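PDB 4IUS: GCN5-related N-acetyltransferase from Kribbella flavida, which probably transfers acyl groups, as acetyltransferases of the GNAT family do from acetyl-coenzyme A to an amine. Local coordinates for residues 18-23 and 178-183; 164-169 and 200-205. The protein carries 1 engineered substitution. All blocks are in the same frame, centred on the assembly; numbering follows the deposited sequence.

The segments of the two contacts alternate along the chain, in the order 18-23, 164-169, 178-183 and 200-205, with the contact centres about 27 Å apart. Strands 161-168 and 171-179, which follow each other in the chain, are neighbours in the mixed sheet and connect the two sites; Val164 CG1 and Trp178 CZ3 meet directly at 3.9 Å. Contact 1 is polar and joins the loop that follows helix 6-19 to the loop after strand 171-179, tying the N-terminal region to the acetyltransferase sheet. Contact 2 is mostly apolar and sets helix 202-216 against strand 161-168; its segment 200-205 includes the glycine-rich turn that, in GNAT enzymes, binds the cofactor pyrophosphate.

Contact 1. Residues 18-23 and 178-183; sequences LVRSRR and WTAIAD. With SO4 (sulfate ion), chain C; SO4 (sulfate ion), chain D.
Arg20 turns its CG beside the backbone N (chi1 -62°) and then runs extended from CG to NE, which carries its guanidinium across to the 180-182 loop. There Arg20 NH2 gives Ile181 O a hydrogen bond of 3.0 Å, with an N-H...O angle of 151° and the donor slightly tilted from the carbonyl plane. A weak bond from Arg20 NH1 reaches Ile181 O at 3.4 Å, so two nitrogens share one acceptor. Beside them, the methyl groups of Ala180 and Ala182 approach the guanidinium obliquely, Ala180 CB lying 3.6 Å from Arg20 NH1. The sulfate of chain C takes another edge: its O2 accepts from Arg20 NE at 2.6 Å and its O1 from Arg20 NH2 at 2.9 Å, both nearly straight. This paired grip probably balances the arginine charge and limits rotation of the group. A second sulfate, chain D, is held by Asp183 N through its O2 (2.8 Å). Both ions probably come from the crystallisation liquor. The contact bridges the loop that follows helix 6-19, whose Gln16 also packs on Ala182 and Asp183, and the loop leaving strand 171-179, where Ile181 rests on Thr186 of strand 185-193.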
loop_
_atom_site.group_PDB
_atom_site.type_symbol
_atom_site.label_atom_id
_atom_site.label_comp_id
_atom_site.label_asym_id
_atom_site.label_seq_id
_atom_site.Cartn_x
_atom_site.Cartn_y
_atom_site.Cartn_z
ATOM N N LEU A 18 6.913 -4.860 5.764
ATOM C CA LEU A 18 5.967 -5.158 6.830
ATOM C C LEU A 18 6.645 -5.761 8.050
ATOM O O LEU A 18 6.244 -5.502 9.188
ATOM C CB LEU A 18 4.873 -6.102 6.360
ATOM C CG LEU A 18 3.832 -5.495 5.407
ATOM C CD1 LEU A 18 3.014 -6.593 4.728
ATOM C CD2 LEU A 18 2.896 -4.497 6.100
ATOM N N VAL A 19 7.644 -6.619 7.824
ATOM C CA VAL A 19 8.279 -7.330 8.927
ATOM C C VAL A 19 9.141 -6.435 9.802
ATOM O O VAL A 19 9.481 -6.820 10.902
ATOM C CB VAL A 19 9.120 -8.541 8.480
ATOM C CG1 VAL A 19 8.287 -9.590 7.756
ATOM C CG2 VAL A 19 10.328 -8.148 7.667
ATOM N N ARG A 20 9.483 -5.230 9.340
ATOM C CA ARG A 20 10.278 -4.330 10.166
ATOM C C ARG A 20 9.559 -3.955 11.459
ATOM O O ARG A 20 10.241 -3.572 12.411
ATOM C CB ARG A 20 10.664 -3.067 9.417
ATOM C CG ARG A 20 11.520 -3.316 8.188
ATOM C CD ARG A 20 11.729 -2.026 7.427
ATOM N NE ARG A 20 12.638 -2.191 6.290
ATOM C CZ ARG A 20 12.472 -1.652 5.070
ATOM N NH1 ARG A 20 11.415 -0.923 4.771
ATOM N NH2 ARG A 20 13.390 -1.841 4.148
ATOM N N SER A 21 8.226 -4.009 11.486
ATOM C CA SER A 21 7.471 -3.613 12.665
ATOM C C SER A 21 6.419 -4.624 13.143
ATOM O O SER A 21 5.543 -4.308 13.940
ATOM C CB SER A 21 6.798 -2.258 12.427
ATOM O OG SER A 21 5.878 -2.358 11.388
ATOM N N ARG A 22 6.483 -5.839 12.631
ATOM C CA ARG A 22 5.516 -6.878 12.962
ATOM C C ARG A 22 6.184 -8.197 13.275
ATOM O O ARG A 22 7.186 -8.556 12.652
ATOM C CB ARG A 22 4.529 -7.063 11.819
ATOM C CG ARG A 22 3.669 -5.837 11.554
ATOM C CD ARG A 22 2.966 -5.871 10.260
ATOM N NE ARG A 22 2.212 -4.679 10.016
ATOM C CZ ARG A 22 2.671 -3.537 9.541
ATOM N NH1 ARG A 22 3.951 -3.369 9.322
ATOM N NH2 ARG A 22 1.807 -2.546 9.315
ATOM N N ARG A 23 5.598 -8.896 14.242
ATOM C CA ARG A 23 6.035 -10.244 14.583
ATOM C C ARG A 23 5.518 -11.217 13.540
ATOM O O ARG A 23 4.380 -11.100 13.087
ATOM C CB ARG A 23 5.549 -10.614 15.997
ATOM C CG ARG A 23 5.887 -12.026 16.424
ATOM C CD ARG A 23 5.606 -12.218 17.893
ATOM N NE ARG A 23 4.189 -12.112 18.214
ATOM C CZ ARG A 23 3.324 -13.118 18.140
ATOM N NH1 ARG A 23 3.697 -14.286 17.669
ATOM N NH2 ARG A 23 2.064 -12.937 18.502
ATOM N N TRP A 178 4.892 8.208 0.324
ATOM C CA TRP A 178 5.574 7.005 -0.123
ATOM C C TRP A 178 6.068 6.232 1.097
ATOM O O TRP A 178 6.458 6.803 2.109
ATOM C CB TRP A 178 6.737 7.328 -1.089
ATOM C CG TRP A 178 7.954 8.021 -0.510
ATOM C CD1 TRP A 178 9.110 7.431 -0.074
ATOM C CD2 TRP A 178 8.175 9.458 -0.405
ATOM N NE1 TRP A 178 9.995 8.367 0.337
ATOM C CE2 TRP A 178 9.473 9.623 0.167
ATOM C CE3 TRP A 178 7.405 10.591 -0.652
ATOM C CZ2 TRP A 178 9.997 10.869 0.438
ATOM C CZ3 TRP A 178 7.956 11.851 -0.389
ATOM C CH2 TRP A 178 9.217 11.980 0.165
ATOM N N THR A 179 6.058 4.914 0.987
ATOM C CA THR A 179 6.530 4.063 2.026
ATOM C C THR A 179 8.049 3.935 2.035
ATOM O O THR A 179 8.708 4.209 1.043
ATOM C CB THR A 179 5.918 2.643 1.945
ATOM O OG1 THR A 179 6.388 2.039 0.733
ATOM C CG2 THR A 179 4.413 2.688 1.969
ATOM N N ALA A 180 8.586 3.502 3.174
ATOM C CA ALA A 180 9.984 3.168 3.272
ATOM C C ALA A 180 10.368 2.231 2.130
ATOM O O ALA A 180 9.686 1.235 1.841
ATOM C CB ALA A 180 10.269 2.517 4.608
ATOM N N ILE A 181 11.527 2.475 1.528
ATOM C CA ILE A 181 11.995 1.686 0.404
ATOM C C ILE A 181 12.417 0.306 0.919
ATOM O O ILE A 181 13.007 0.192 1.998
ATOM C CB ILE A 181 13.126 2.406 -0.341
ATOM C CG1 ILE A 181 12.610 3.529 -1.250
ATOM C CG2 ILE A 181 13.984 1.416 -1.154
ATOM C CD1 ILE A 181 11.810 4.672 -0.667
ATOM N N ALA A 182 12.141 -0.715 0.123
ATOM C CA ALA A 182 12.605 -2.081 0.346
ATOM C C ALA A 182 13.008 -2.632 -1.020
ATOM O O ALA A 182 12.212 -2.659 -1.924
ATOM C CB ALA A 182 11.502 -2.921 0.984
ATOM N N ASP A 183 14.262 -3.071 -1.182
ATOM C CA ASP A 183 14.725 -3.576 -2.488
ATOM C C ASP A 183 14.420 -2.606 -3.634
ATOM O O ASP A 183 14.021 -3.012 -4.728
ATOM C CB ASP A 183 14.094 -4.966 -2.847
ATOM C CG ASP A 183 14.565 -5.512 -4.213
ATOM O OD1 ASP A 183 15.797 -5.506 -4.480
ATOM O OD2 ASP A 183 13.711 -5.977 -5.047
HETATM S S SO4 C . 15.775 -4.209 5.838
HETATM O O1 SO4 C . 15.900 -3.241 4.727
HETATM O O2 SO4 C . 14.714 -3.764 6.769
HETATM O O3 SO4 C . 15.311 -5.515 5.317
HETATM O O4 SO4 C . 17.046 -4.321 6.571
HETATM S S SO4 D . 17.664 -3.798 0.141
HETATM O O1 SO4 D . 17.917 -3.276 -1.218
HETATM O O2 SO4 D . 16.350 -3.355 0.672
HETATM O O3 SO4 D . 17.692 -5.271 0.158
HETATM O O4 SO4 D . 18.761 -3.320 0.988
#

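Contact 2. Residues 164-169 and 200-205; sequences VLIRMD and QGLGAL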
loop_
_atom_site.group_PDB
_atom_site.type_symbol
_atom_site.label_atom_id
_atom_site.label_comp_id
_atom_site.label_asym_id
_atom_site.label_seq_id
_atom_site.Cartn_x
_atom_site.Cartn_y
_atom_site.Cartn_z
ATOM N N VAL A 164 4.174 14.487 0.792
ATOM C CA VAL A 164 4.207 15.795 0.131
ATOM C C VAL A 164 2.871 16.506 0.360
ATOM O O VAL A 164 1.849 15.857 0.545
ATOM C CB VAL A 164 4.516 15.675 -1.391
ATOM C CG1 VAL A 164 5.789 14.862 -1.611
ATOM C CG2 VAL A 164 3.324 15.150 -2.181
ATOM N N LEU A 165 2.929 17.821 0.322
ATOM C CA LEU A 165 1.740 18.651 0.280
ATOM C C LEU A 165 1.761 19.481 -0.982
ATOM O O LEU A 165 2.767 20.120 -1.326
ATOM C CB LEU A 165 1.710 19.582 1.514
ATOM C CG LEU A 165 1.488 18.852 2.853
ATOM C CD1 LEU A 165 1.675 19.818 4.021
ATOM C CD2 LEU A 165 0.117 18.173 2.933
ATOM N N ILE A 166 0.613 19.501 -1.642
ATOM C CA ILE A 166 0.329 20.404 -2.750
ATOM C C ILE A 166 -0.454 21.566 -2.149
ATOM O O ILE A 166 -1.444 21.338 -1.424
ATOM C CB ILE A 166 -0.496 19.715 -3.849
ATOM C CG1 ILE A 166 0.192 18.500 -4.397
ATOM C CG2 ILE A 166 -0.918 20.690 -4.937
ATOM C CD1 ILE A 166 1.494 18.784 -5.041
ATOM N N ARG A 167 -0.010 22.792 -2.409
ATOM C CA ARG A 167 -0.611 23.978 -1.833
ATOM C C ARG A 167 -1.213 24.843 -2.908
ATOM O O ARG A 167 -0.677 24.948 -4.008
ATOM C CB ARG A 167 0.432 24.754 -1.073
ATOM C CG ARG A 167 1.246 23.890 -0.099
ATOM C CD ARG A 167 2.701 23.723 -0.512
ATOM N NE ARG A 167 3.265 25.067 -0.576
ATOM C CZ ARG A 167 3.596 25.790 0.486
ATOM N NH1 ARG A 167 3.941 27.079 0.357
ATOM N NH2 ARG A 167 3.608 25.222 1.688
HETATM N N MSE A 168 -2.318 25.464 -2.566
HETATM C CA MSE A 168 -2.943 26.465 -3.397
HETATM C C MSE A 168 -2.878 27.796 -2.644
HETATM O O MSE A 168 -3.384 27.893 -1.507
HETATM C CB MSE A 168 -4.381 26.039 -3.694
HETATM C CG MSE A 168 -5.169 27.018 -4.526
HETATM SE SE MSE A 168 -4.563 27.274 -6.343
HETATM C CE MSE A 168 -5.450 25.730 -7.123
ATOM N N ASP A 169 -2.223 28.770 -3.233
ATOM C CA ASP A 169 -2.011 30.044 -2.573
ATOM C C ASP A 169 -1.488 29.813 -1.141
ATOM O O ASP A 169 -1.870 30.513 -0.199
ATOM C CB ASP A 169 -3.290 30.886 -2.603
ATOM C CG ASP A 169 -3.716 31.235 -3.997
ATOM O OD1 ASP A 169 -2.831 31.487 -4.855
ATOM O OD2 ASP A 169 -4.919 31.246 -4.224
ATOM N N GLN A 200 -9.656 18.870 -9.825
ATOM C CA GLN A 200 -8.850 19.923 -10.434
ATOM C C GLN A 200 -7.463 19.428 -10.768
ATOM O O GLN A 200 -6.592 20.224 -11.133
ATOM C CB GLN A 200 -8.661 21.085 -9.457
ATOM C CG GLN A 200 -9.911 21.788 -9.080
ATOM C CD GLN A 200 -9.628 22.952 -8.166
ATOM O OE1 GLN A 200 -8.573 23.618 -8.227
ATOM N NE2 GLN A 200 -10.573 23.219 -7.326
ATOM N N GLY A 201 -7.251 18.123 -10.667
ATOM C CA GLY A 201 -5.930 17.557 -10.979
ATOM C C GLY A 201 -4.931 17.546 -9.835
ATOM O O GLY A 201 -3.843 17.080 -10.036
ATOM N N LEU A 202 -5.311 18.011 -8.638
ATOM C CA LEU A 202 -4.349 18.212 -7.567
ATOM C C LEU A 202 -3.918 16.890 -6.926
ATOM O O LEU A 202 -2.770 16.785 -6.507
ATOM C CB LEU A 202 -4.907 19.171 -6.506
ATOM C CG LEU A 202 -5.302 20.549 -7.062
ATOM C CD1 LEU A 202 -6.092 21.361 -6.034
ATOM C CD2 LEU A 202 -4.083 21.291 -7.591
ATOM N N GLY A 203 -4.803 15.887 -6.884
ATOM C CA GLY A 203 -4.416 14.552 -6.413
ATOM C C GLY A 203 -3.392 13.893 -7.288
ATOM O O GLY A 203 -2.480 13.241 -6.824
ATOM N N ALA A 204 -3.549 14.088 -8.583
ATOM C CA ALA A 204 -2.577 13.592 -9.553
ATOM C C ALA A 204 -1.224 14.305 -9.386
ATOM O O ALA A 204 -0.154 13.671 -9.438
ATOM C CB ALA A 204 -3.117 13.737 -10.989
ATOM N N LEU A 205 -1.247 15.621 -9.155
ATOM C CA LEU A 205 0.017 16.348 -8.887
ATOM C C LEU A 205 0.708 15.801 -7.666
ATOM O O LEU A 205 1.925 15.610 -7.637
ATOM C CB LEU A 205 -0.190 17.860 -8.731
ATOM C CG LEU A 205 -0.676 18.622 -9.950
ATOM C CD1 LEU A 205 -0.730 20.093 -9.552
ATOM C CD2 LEU A 205 0.181 18.409 -11.183
#
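Ile166 of strand 161-168 meets the first turn of helix 202-216 with all its branches, its CA lying 7.1 Å from that of Leu202. With CG1 set beside the backbone N (chi1 -58°), the two arms of the isoleucine reach different parts of the turn. CG2 meets the branch end of Leu202, at 4.2 Å from its CD2, the two side chains crossing at a slant. CG1 lies 4.0 Å from the carbonyl oxygen Leu202 O, and CD1, bent back at chi2, lies against both the backbone carbonyl of Leu205 and its CB, 4.1 Å from Leu205 C. Cutting Ile166 back to an alanine removes both arms and would probably leave a gap beneath Leu202 and Leu205. Two residues on, Met168, a selenomethionine, has CG anti to the backbone N (chi1 178°) and a chain bent at chi2 and chi3; in one of its two conformers its CE lies 3.9 Å from Gln200 OE1, the two side chains crossing at about a right angle, so this touch is tentative. The apolar layer continues beyond the two segments: Leu202 also touches Val123, Val173 and Ala174, while Leu205 packs on Phe119 and two prolines, Pro117 and Pro120. Gly201 is the N-cap of the helix, and its O accepts from Leu205 N at 3.1 Å. The backbone N-H groups of Gly201, Gly203 and Ala204 bind a malonate ion, probably from the crystallisation liquor, in a manner consistent with the GNAT turn that holds the pyrophosphate of acetyl-coenzyme A. No hydrogen bond crosses between strand and turn: hydrocarbon packing seats the helix on the sheet, and the backbone donors at its start serve an anion instead.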